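Local structure of naphthalene dioxygenase large subunit (Rhodococcus sp., 2B1X) at residues Asp35-Arg40 with Asn202-Ala207; Lys152-Gly157 with Ile179-Ser184; Gly187-Gly192 with Trp349-Ser354. The protein is the large subunit of a Rieske-type dioxygenase, holding an Fe2/S2 cluster in its Rieske domain and a mononuclear iron(III) ion in its catalytic domain. All blocks are in the same frame, centred on the assembly; numbering follows the deposited sequence.

Interaction 1: Asp35-Arg40 with Asn202-Ala207; sequences DVERER and NWKLGA
E37 meets W203 and K204 in a buried polar contact, a salt bridge with a hydrogen bond beside it. It joins helix 31-40, near the N terminus, to the start of helix 204-212 in the catalytic domain. The carboxylate oxygens divide the work. OE1 of E37 accepts from NE1 of W203 at 2.8 Å, and the bond is almost straight, 176° at the hydrogen. The oxygen sits at the indole edge, in the ring plane. The N-H, however, arrives from above the carboxylate, whose plane is turned 62° from the ring. OE2 of E37 uses its syn lone pair for NZ of K204, 2.9 Å away. E37 spans the gap on an extended chain, with CG opposite the backbone N (chi1 -178°). K204 comes from the opposite direction. Its CG lies over one face of the W203 ring, toward the rim, and its outer chain bends. This bend also brings NZ of K204 to OD1 of N202 at 2.6 Å. The same OD1 caps the helix by accepting from N of K204 at 3.2 Å, on the other face of the amide. A water links OE1 of E37 to ND2 of N202. W431, on helix 422-436, donates its indole N-H to OE2 of E37. Each carboxylate oxygen therefore has two partners. One lysine and three neutral donors surround the buried charge, which would be expected to keep E37 ionised.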
loop_
_atom_site.group_PDB
_atom_site.type_symbol
_atom_site.label_atom_id
_atom_site.label_comp_id
_atom_site.label_asym_id
_atom_site.label_seq_id
_atom_site.Cartn_x
_atom_site.Cartn_y
_atom_site.Cartn_z
ATOM N N ASP A 35 -13.692 -4.505 14.268
ATOM C CA ASP A 35 -13.338 -5.837 14.763
ATOM C C ASP A 35 -14.482 -6.491 15.532
ATOM O O ASP A 35 -14.757 -7.679 15.345
ATOM C CB ASP A 35 -12.093 -5.798 15.662
ATOM C CG ASP A 35 -10.809 -5.615 14.880
ATOM O OD1 ASP A 35 -10.766 -5.987 13.679
ATOM O OD2 ASP A 35 -9.757 -5.149 15.426
ATOM N N VAL A 36 -15.142 -5.716 16.387
ATOM C CA VAL A 36 -16.289 -6.217 17.150
ATOM C C VAL A 36 -17.454 -6.562 16.204
ATOM O O VAL A 36 -18.051 -7.659 16.287
ATOM C CB VAL A 36 -16.702 -5.203 18.239
ATOM C CG1 VAL A 36 -18.025 -5.613 18.880
ATOM C CG2 VAL A 36 -15.590 -5.130 19.282
ATOM N N GLU A 37 -17.714 -5.665 15.264
ATOM C CA GLU A 37 -18.762 -5.848 14.250
ATOM C C GLU A 37 -18.581 -7.121 13.408
ATOM O O GLU A 37 -19.549 -7.808 13.062
ATOM C CB GLU A 37 -18.764 -4.630 13.358
ATOM C CG GLU A 37 -19.806 -4.569 12.255
ATOM C CD GLU A 37 -19.522 -3.390 11.331
ATOM O OE1 GLU A 37 -18.532 -3.469 10.530
ATOM O OE2 GLU A 37 -20.258 -2.363 11.439
ATOM N N ARG A 38 -17.350 -7.443 13.082
ATOM C CA ARG A 38 -17.059 -8.651 12.316
ATOM C C ARG A 38 -17.644 -9.872 13.010
ATOM O O ARG A 38 -18.243 -10.716 12.371
ATOM C CB ARG A 38 -15.529 -8.825 12.148
ATOM C CG ARG A 38 -15.095 -10.112 11.471
ATOM C CD ARG A 38 -13.561 -10.341 11.469
ATOM N NE ARG A 38 -12.838 -9.440 10.547
ATOM C CZ ARG A 38 -12.064 -8.416 10.928
ATOM N NH1 ARG A 38 -11.888 -8.129 12.206
ATOM N NH2 ARG A 38 -11.434 -7.680 10.001
ATOM N N GLU A 39 -17.453 -9.978 14.321
ATOM C CA GLU A 39 -18.038 -11.092 15.047
ATOM C C GLU A 39 -19.546 -10.882 15.308
ATOM O O GLU A 39 -20.379 -11.774 15.049
ATOM C CB GLU A 39 -17.304 -11.264 16.370
ATOM C CG GLU A 39 -17.804 -12.431 17.215
ATOM C CD GLU A 39 -17.265 -12.383 18.632
ATOM O OE1 GLU A 39 -16.054 -12.662 18.808
ATOM O OE2 GLU A 39 -18.050 -12.055 19.562
ATOM N N ARG A 40 -19.899 -9.714 15.835
ATOM C CA ARG A 40 -21.225 -9.527 16.390
ATOM C C ARG A 40 -22.281 -9.297 15.339
ATOM O O ARG A 40 -23.430 -9.700 15.545
ATOM C CB ARG A 40 -21.238 -8.445 17.456
ATOM C CG ARG A 40 -20.426 -8.892 18.633
ATOM C CD ARG A 40 -20.859 -8.408 19.949
ATOM N NE ARG A 40 -19.997 -8.970 20.991
ATOM C CZ ARG A 40 -19.967 -8.565 22.254
ATOM N NH1 ARG A 40 -20.765 -7.566 22.666
ATOM N NH2 ARG A 40 -19.135 -9.178 23.094
ATOM N N ASN A 202 -16.744 3.151 4.624
ATOM C CA ASN A 202 -17.323 2.101 5.450
ATOM C C ASN A 202 -18.594 1.571 4.774
ATOM O O ASN A 202 -19.396 2.364 4.210
ATOM C CB ASN A 202 -17.639 2.610 6.858
ATOM C CG ASN A 202 -17.987 1.476 7.814
ATOM O OD1 ASN A 202 -19.141 1.249 8.114
ATOM N ND2 ASN A 202 -16.983 0.765 8.285
ATOM N N TRP A 203 -18.784 0.242 4.804
ATOM C CA TRP A 203 -19.979 -0.383 4.213
ATOM C C TRP A 203 -21.344 0.174 4.669
ATOM O O TRP A 203 -22.328 0.219 3.885
ATOM C CB TRP A 203 -19.905 -1.910 4.468
ATOM C CG TRP A 203 -20.137 -2.341 5.911
ATOM C CD1 TRP A 203 -19.193 -2.469 6.909
ATOM C CD2 TRP A 203 -21.385 -2.663 6.507
ATOM N NE1 TRP A 203 -19.792 -2.873 8.083
ATOM C CE2 TRP A 203 -21.141 -2.988 7.867
ATOM C CE3 TRP A 203 -22.712 -2.671 6.047
ATOM C CZ2 TRP A 203 -22.168 -3.358 8.746
ATOM C CZ3 TRP A 203 -23.714 -3.053 6.911
ATOM C CH2 TRP A 203 -23.442 -3.386 8.244
ATOM N N LYS A 204 -21.429 0.585 5.932
ATOM C CA LYS A 204 -22.697 1.037 6.522
ATOM C C LYS A 204 -23.261 2.255 5.827
ATOM O O LYS A 204 -24.468 2.489 5.862
ATOM C CB LYS A 204 -22.559 1.322 8.041
ATOM C CG LYS A 204 -22.463 0.068 8.935
ATOM C CD LYS A 204 -22.329 0.391 10.477
ATOM C CE LYS A 204 -21.064 1.193 10.783
ATOM N NZ LYS A 204 -19.802 0.331 10.491
ATOM N N LEU A 205 -22.410 3.053 5.189
ATOM C CA LEU A 205 -22.871 4.259 4.524
ATOM C C LEU A 205 -23.701 3.936 3.283
ATOM O O LEU A 205 -24.628 4.690 2.963
ATOM C CB LEU A 205 -21.687 5.177 4.175
ATOM C CG LEU A 205 -20.829 5.714 5.350
ATOM C CD1 LEU A 205 -19.585 6.449 4.855
ATOM C CD2 LEU A 205 -21.708 6.679 6.158
ATOM N N GLY A 206 -23.343 2.860 2.556
ATOM C CA GLY A 206 -24.167 2.343 1.470
ATOM C C GLY A 206 -25.479 1.781 2.010
ATOM O O GLY A 206 -26.557 2.068 1.501
ATOM N N ALA A 207 -25.393 0.994 3.072
ATOM C CA ALA A 207 -26.590 0.412 3.656
ATOM C C ALA A 207 -27.584 1.488 4.173
ATOM O O ALA A 207 -28.810 1.411 3.910
ATOM C CB ALA A 207 -26.176 -0.568 4.756
HETATM O O HOH W 1 -16.887 -1.313 10.123
#

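Interaction 2: Lys152-Gly157 with Ile179-Ser184; sequences KGLIFG and IVLDRS
K152 and L181 bring the two backbones closest, with their CA atoms 6.5 Å apart, where a turn between strands meets the end of helix 174-181. K152 and G153 both have positive phi, consistent with a type I' turn between strands 147-151 and 154-158. The apolar part of the contact is leucine on leucine. CD2 of L154 touches CD1 of L181 at 3.7 Å, and CD1 of L154 touches CD2 of L181 at the same distance. The two side chains cross at about a right angle, and both methyls of each take part. CB of K152 adds to this patch, 4.0 Å from CD1 of L181. Further out, the K152 chain bends at chi2 (-89°) and runs over D182. Its CD lies 3.7 Å from CG of D182, so the aliphatic chain packs on the carboxylate. NZ of K152 ends 3.5 Å from OD2 of D182, a salt bridge with only a weak hydrogen bond. The stronger partners lie elsewhere: D178 for the lysine, and R279 for OD1 of D182. The charges form a small network beside the leucine pair. Backbone bonds to strands 47-51 and 147-151 make strand 154-158 the middle of a three-stranded antiparallel sheet. In Rieske oxygenases this sheet belongs to the Rieske domain. Its hairpin turn packs on the end of helix 174-181 in the catalytic part, so the contact joins the two domains.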
loop_
_atom_site.group_PDB
_atom_site.type_symbol
_atom_site.label_atom_id
_atom_site.label_comp_id
_atom_site.label_asym_id
_atom_site.label_seq_id
_atom_site.Cartn_x
_atom_site.Cartn_y
_atom_site.Cartn_z
ATOM N N LYS A 152 -36.861 -17.084 -2.338
ATOM C CA LYS A 152 -37.174 -16.689 -3.716
ATOM C C LYS A 152 -35.957 -16.461 -4.620
ATOM O O LYS A 152 -35.876 -15.414 -5.290
ATOM C CB LYS A 152 -38.092 -15.451 -3.739
ATOM C CG LYS A 152 -39.375 -15.582 -2.907
ATOM C CD LYS A 152 -40.509 -16.155 -3.691
ATOM C CE LYS A 152 -41.588 -16.739 -2.779
ATOM N NZ LYS A 152 -42.694 -15.809 -2.531
ATOM N N GLY A 153 -35.034 -17.422 -4.653
ATOM C CA GLY A 153 -33.822 -17.330 -5.475
ATOM C C GLY A 153 -32.568 -16.723 -4.827
ATOM O O GLY A 153 -31.460 -16.921 -5.314
ATOM N N LEU A 154 -32.756 -16.016 -3.721
ATOM C CA LEU A 154 -31.686 -15.373 -2.975
ATOM C C LEU A 154 -31.067 -16.331 -1.939
ATOM O O LEU A 154 -31.720 -16.726 -0.954
ATOM C CB LEU A 154 -32.243 -14.121 -2.270
ATOM C CG LEU A 154 -32.248 -12.733 -2.937
ATOM C CD1 LEU A 154 -32.711 -12.750 -4.351
ATOM C CD2 LEU A 154 -33.091 -11.735 -2.114
ATOM N N ILE A 155 -29.807 -16.696 -2.167
ATOM C CA ILE A 155 -29.056 -17.546 -1.228
ATOM C C ILE A 155 -28.353 -16.722 -0.153
ATOM O O ILE A 155 -27.487 -15.895 -0.456
ATOM C CB ILE A 155 -28.037 -18.432 -1.985
ATOM C CG1 ILE A 155 -28.756 -19.189 -3.125
ATOM C CG2 ILE A 155 -27.316 -19.392 -0.990
ATOM C CD1 ILE A 155 -27.809 -19.747 -4.206
ATOM N N PHE A 156 -28.732 -16.964 1.098
ATOM C CA PHE A 156 -28.085 -16.345 2.252
ATOM C C PHE A 156 -27.371 -17.381 3.101
ATOM O O PHE A 156 -27.787 -18.556 3.146
ATOM C CB PHE A 156 -29.114 -15.698 3.170
ATOM C CG PHE A 156 -29.782 -14.492 2.609
ATOM C CD1 PHE A 156 -30.850 -14.627 1.704
ATOM C CD2 PHE A 156 -29.447 -13.222 3.081
ATOM C CE1 PHE A 156 -31.516 -13.511 1.234
ATOM C CE2 PHE A 156 -30.105 -12.094 2.610
ATOM C CZ PHE A 156 -31.147 -12.235 1.670
ATOM N N GLY A 157 -26.346 -16.922 3.824
ATOM C CA GLY A 157 -25.690 -17.747 4.814
ATOM C C GLY A 157 -25.478 -17.031 6.118
ATOM O O GLY A 157 -25.407 -15.777 6.190
ATOM N N ILE A 179 -42.630 -8.512 -4.057
ATOM C CA ILE A 179 -42.981 -7.508 -5.052
ATOM C C ILE A 179 -41.849 -7.286 -6.063
ATOM O O ILE A 179 -42.098 -6.978 -7.213
ATOM C CB ILE A 179 -43.367 -6.208 -4.342
ATOM C CG1 ILE A 179 -44.766 -6.341 -3.713
ATOM C CG2 ILE A 179 -43.350 -4.997 -5.317
ATOM C CD1 ILE A 179 -45.174 -5.165 -2.827
ATOM N N VAL A 180 -40.616 -7.467 -5.609
ATOM C CA VAL A 180 -39.433 -7.303 -6.443
ATOM C C VAL A 180 -38.964 -8.652 -7.027
ATOM O O VAL A 180 -38.535 -8.711 -8.167
ATOM C CB VAL A 180 -38.316 -6.592 -5.616
ATOM C CG1 VAL A 180 -36.932 -6.998 -6.024
ATOM C CG2 VAL A 180 -38.496 -5.060 -5.680
ATOM N N LEU A 181 -39.091 -9.736 -6.273
ATOM C CA LEU A 181 -38.476 -11.013 -6.675
ATOM C C LEU A 181 -39.405 -12.017 -7.356
ATOM O O LEU A 181 -38.933 -12.896 -8.084
ATOM C CB LEU A 181 -37.828 -11.710 -5.477
ATOM C CG LEU A 181 -36.824 -10.941 -4.606
ATOM C CD1 LEU A 181 -36.517 -11.783 -3.402
ATOM C CD2 LEU A 181 -35.535 -10.580 -5.354
ATOM N N ASP A 182 -40.708 -11.910 -7.101
ATOM C CA ASP A 182 -41.625 -12.986 -7.454
ATOM C C ASP A 182 -42.697 -12.617 -8.481
ATOM O O ASP A 182 -43.790 -13.186 -8.469
ATOM C CB ASP A 182 -42.302 -13.535 -6.192
ATOM C CG ASP A 182 -42.772 -14.969 -6.364
ATOM O OD1 ASP A 182 -42.127 -15.736 -7.110
ATOM O OD2 ASP A 182 -43.794 -15.403 -5.808
ATOM N N ARG A 183 -42.374 -11.683 -9.369
ATOM C CA ARG A 183 -43.333 -11.211 -10.360
ATOM C C ARG A 183 -43.613 -12.197 -11.485
ATOM O O ARG A 183 -44.678 -12.167 -12.036
ATOM C CB ARG A 183 -42.866 -9.877 -10.957
ATOM C CG ARG A 183 -42.764 -8.748 -9.944
ATOM C CD ARG A 183 -42.459 -7.399 -10.543
ATOM N NE ARG A 183 -41.092 -7.264 -11.038
ATOM C CZ ARG A 183 -40.226 -6.344 -10.622
ATOM N NH1 ARG A 183 -40.557 -5.491 -9.663
ATOM N NH2 ARG A 183 -39.004 -6.297 -11.145
ATOM N N SER A 184 -42.647 -13.037 -11.840
ATOM C CA SER A 184 -42.730 -13.870 -13.035
ATOM C C SER A 184 -42.631 -15.370 -12.701
ATOM O O SER A 184 -42.060 -15.743 -11.674
ATOM C CB SER A 184 -41.599 -13.479 -13.998
ATOM O OG SER A 184 -40.331 -13.936 -13.516
#

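Interaction 3: Gly187-Gly192 with Trp349-Ser354; sequences GLQVVG and WFKDES
The amide of Q189 is the flat group in this contact, and NZ of K351 meets it at its oxygen end. The ammonium lies 28° off the carbonyl plane, with a C=O...N angle of 146°. Within the helix, CB of F350 covers one face of the W349 indole. The contact proper is a single hydrogen bond, from NZ of K351 to OE1 of Q189, at 2.7 Å. The last carbons of the lysine follow the same oxygen: CE of K351 is 3.5 Å and CD of K351 is 3.7 Å from OE1 of Q189. Both side chains are extended beyond CG, and they cross at about a right angle. Q189 places its CG between the backbone N and the carbonyl carbon (chi1 65°), and the straight chain then carries the amide out to the lysine. Strand 188-199 is, within this chain, an outermost strand of the large antiparallel sheet of the catalytic domain. Its backbone pairs with strand 333-343, Q189 bonding to V342. Helix 348-361 follows that neighbouring strand and packs on the sheet, with S354 against F340 and F320. The small subunit is close by, with G63 of that chain packing on V191. NZ of K351 has a second acceptor in the backbone O of K344, just past strand 333-343. The lysine thus reaches strand 188-199 and the end of its neighbour together. Both acceptors are neutral oxygens, so no salt bridge forms here. The positive charge would probably polarise the Q189 amide and strengthen this bond, and solvent may share the charge, since both residues are partly exposed.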
loop_
_atom_site.group_PDB
_atom_site.type_symbol
_atom_site.label_atom_id
_atom_site.label_comp_id
_atom_site.label_asym_id
_atom_site.label_seq_id
_atom_site.Cartn_x
_atom_site.Cartn_y
_atom_site.Cartn_z
ATOM N N GLY A 187 -39.029 -16.597 -13.113
ATOM C CA GLY A 187 -38.163 -15.964 -12.133
ATOM C C GLY A 187 -37.167 -14.977 -12.720
ATOM O O GLY A 187 -37.128 -14.732 -13.930
ATOM N N LEU A 188 -36.373 -14.398 -11.829
ATOM C CA LEU A 188 -35.311 -13.450 -12.142
ATOM C C LEU A 188 -34.035 -14.159 -12.569
ATOM O O LEU A 188 -33.755 -15.288 -12.128
ATOM C CB LEU A 188 -34.986 -12.664 -10.870
ATOM C CG LEU A 188 -35.391 -11.210 -10.641
ATOM C CD1 LEU A 188 -36.361 -10.619 -11.652
ATOM C CD2 LEU A 188 -35.883 -11.042 -9.211
ATOM N N GLN A 189 -33.263 -13.499 -13.428
ATOM C CA GLN A 189 -31.905 -13.944 -13.732
ATOM C C GLN A 189 -30.914 -12.819 -13.493
ATOM O O GLN A 189 -31.159 -11.686 -13.891
ATOM C CB GLN A 189 -31.776 -14.465 -15.158
ATOM C CG GLN A 189 -32.007 -13.439 -16.250
ATOM C CD GLN A 189 -31.956 -14.045 -17.668
ATOM O OE1 GLN A 189 -32.322 -13.374 -18.646
ATOM N NE2 GLN A 189 -31.502 -15.303 -17.780
ATOM N N VAL A 190 -29.811 -13.134 -12.818
ATOM C CA VAL A 190 -28.666 -12.227 -12.777
ATOM C C VAL A 190 -28.085 -12.277 -14.184
ATOM O O VAL A 190 -27.904 -13.358 -14.736
ATOM C CB VAL A 190 -27.573 -12.714 -11.752
ATOM C CG1 VAL A 190 -26.217 -12.031 -11.998
ATOM C CG2 VAL A 190 -28.033 -12.495 -10.344
ATOM N N VAL A 191 -27.792 -11.123 -14.766
ATOM C CA VAL A 191 -27.171 -11.119 -16.089
ATOM C C VAL A 191 -25.673 -11.005 -15.997
ATOM O O VAL A 191 -25.152 -10.028 -15.487
ATOM C CB VAL A 191 -27.734 -10.016 -17.025
ATOM C CG1 VAL A 191 -27.065 -10.098 -18.386
ATOM C CG2 VAL A 191 -29.206 -10.196 -17.194
ATOM N N GLY A 192 -24.987 -12.040 -16.477
ATOM C CA GLY A 192 -23.542 -12.113 -16.413
ATOM C C GLY A 192 -23.005 -12.329 -15.014
ATOM O O GLY A 192 -23.155 -13.390 -14.422
ATOM N N TRP A 349 -35.712 -7.237 -26.174
ATOM C CA TRP A 349 -35.625 -5.796 -26.328
ATOM C C TRP A 349 -35.641 -5.134 -24.938
ATOM O O TRP A 349 -34.858 -4.207 -24.686
ATOM C CB TRP A 349 -36.727 -5.240 -27.268
ATOM C CG TRP A 349 -38.136 -5.298 -26.735
ATOM C CD1 TRP A 349 -39.078 -6.242 -27.022
ATOM C CD2 TRP A 349 -38.762 -4.375 -25.837
ATOM N NE1 TRP A 349 -40.255 -5.961 -26.364
ATOM C CE2 TRP A 349 -40.088 -4.821 -25.626
ATOM C CE3 TRP A 349 -38.344 -3.201 -25.196
ATOM C CZ2 TRP A 349 -40.994 -4.143 -24.795
ATOM C CZ3 TRP A 349 -39.231 -2.534 -24.365
ATOM C CH2 TRP A 349 -40.546 -3.009 -24.168
ATOM N N PHE A 350 -36.519 -5.623 -24.049
ATOM C CA PHE A 350 -36.631 -5.053 -22.705
ATOM C C PHE A 350 -35.403 -5.324 -21.840
ATOM O O PHE A 350 -34.975 -4.449 -21.079
ATOM C CB PHE A 350 -37.886 -5.541 -22.000
ATOM C CG PHE A 350 -38.075 -4.948 -20.644
ATOM C CD1 PHE A 350 -37.550 -5.591 -19.504
ATOM C CD2 PHE A 350 -38.766 -3.750 -20.487
ATOM C CE1 PHE A 350 -37.729 -5.046 -18.242
ATOM C CE2 PHE A 350 -38.942 -3.197 -19.217
ATOM C CZ PHE A 350 -38.421 -3.860 -18.102
ATOM N N LYS A 351 -34.844 -6.526 -21.956
ATOM C CA LYS A 351 -33.616 -6.885 -21.212
ATOM C C LYS A 351 -32.465 -5.922 -21.530
ATOM O O LYS A 351 -31.813 -5.394 -20.625
ATOM C CB LYS A 351 -33.198 -8.330 -21.510
ATOM C CG LYS A 351 -34.143 -9.391 -20.932
ATOM C CD LYS A 351 -33.550 -10.813 -21.069
ATOM C CE LYS A 351 -34.589 -11.906 -20.821
ATOM N NZ LYS A 351 -33.996 -13.267 -20.815
ATOM N N ASP A 352 -32.256 -5.659 -22.816
ATOM C CA ASP A 352 -31.243 -4.711 -23.262
ATOM C C ASP A 352 -31.514 -3.276 -22.783
ATOM O O ASP A 352 -30.621 -2.592 -22.272
ATOM C CB ASP A 352 -31.128 -4.716 -24.788
ATOM C CG ASP A 352 -29.901 -3.950 -25.269
ATOM O OD1 ASP A 352 -28.777 -4.266 -24.802
ATOM O OD2 ASP A 352 -29.949 -3.001 -26.065
ATOM N N GLU A 353 -32.744 -2.822 -22.955
ATOM C CA GLU A 353 -33.137 -1.488 -22.485
ATOM C C GLU A 353 -32.977 -1.319 -20.991
ATOM O O GLU A 353 -32.524 -0.275 -20.525
ATOM C CB GLU A 353 -34.588 -1.160 -22.877
ATOM C CG GLU A 353 -34.792 -0.790 -24.336
ATOM C CD GLU A 353 -33.841 0.293 -24.837
ATOM O OE1 GLU A 353 -33.589 1.279 -24.104
ATOM O OE2 GLU A 353 -33.339 0.163 -25.976
ATOM N N SER A 354 -33.366 -2.337 -20.236
ATOM C CA SER A 354 -33.319 -2.262 -18.776
ATOM C C SER A 354 -31.852 -2.256 -18.274
ATOM O O SER A 354 -31.502 -1.551 -17.337
ATOM C CB SER A 354 -34.100 -3.451 -18.184
ATOM O OG SER A 354 -33.981 -3.512 -16.780
#

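In the fold
From the N terminus, helix 31-40 comes first. Interaction 1 closes the widest loop of the three, joining this helix to helix 204-212 with 161 residues between its segments. Interaction 2 is nested inside that loop and closes a short one, from the strand 154-158 hairpin to the end of helix 174-181. Strand 188-199 follows and opens interaction 3, which ends on helix 348-361. Interactions 1 and 3 therefore cross, while 2 and 3 are in series. Interactions 2 and 3 touch, with CD2 of L188 packing 3.6 Å from CA of L181. Interaction 1 lies across the chain's centre from both, its centre about 24 Å from that of interaction 2.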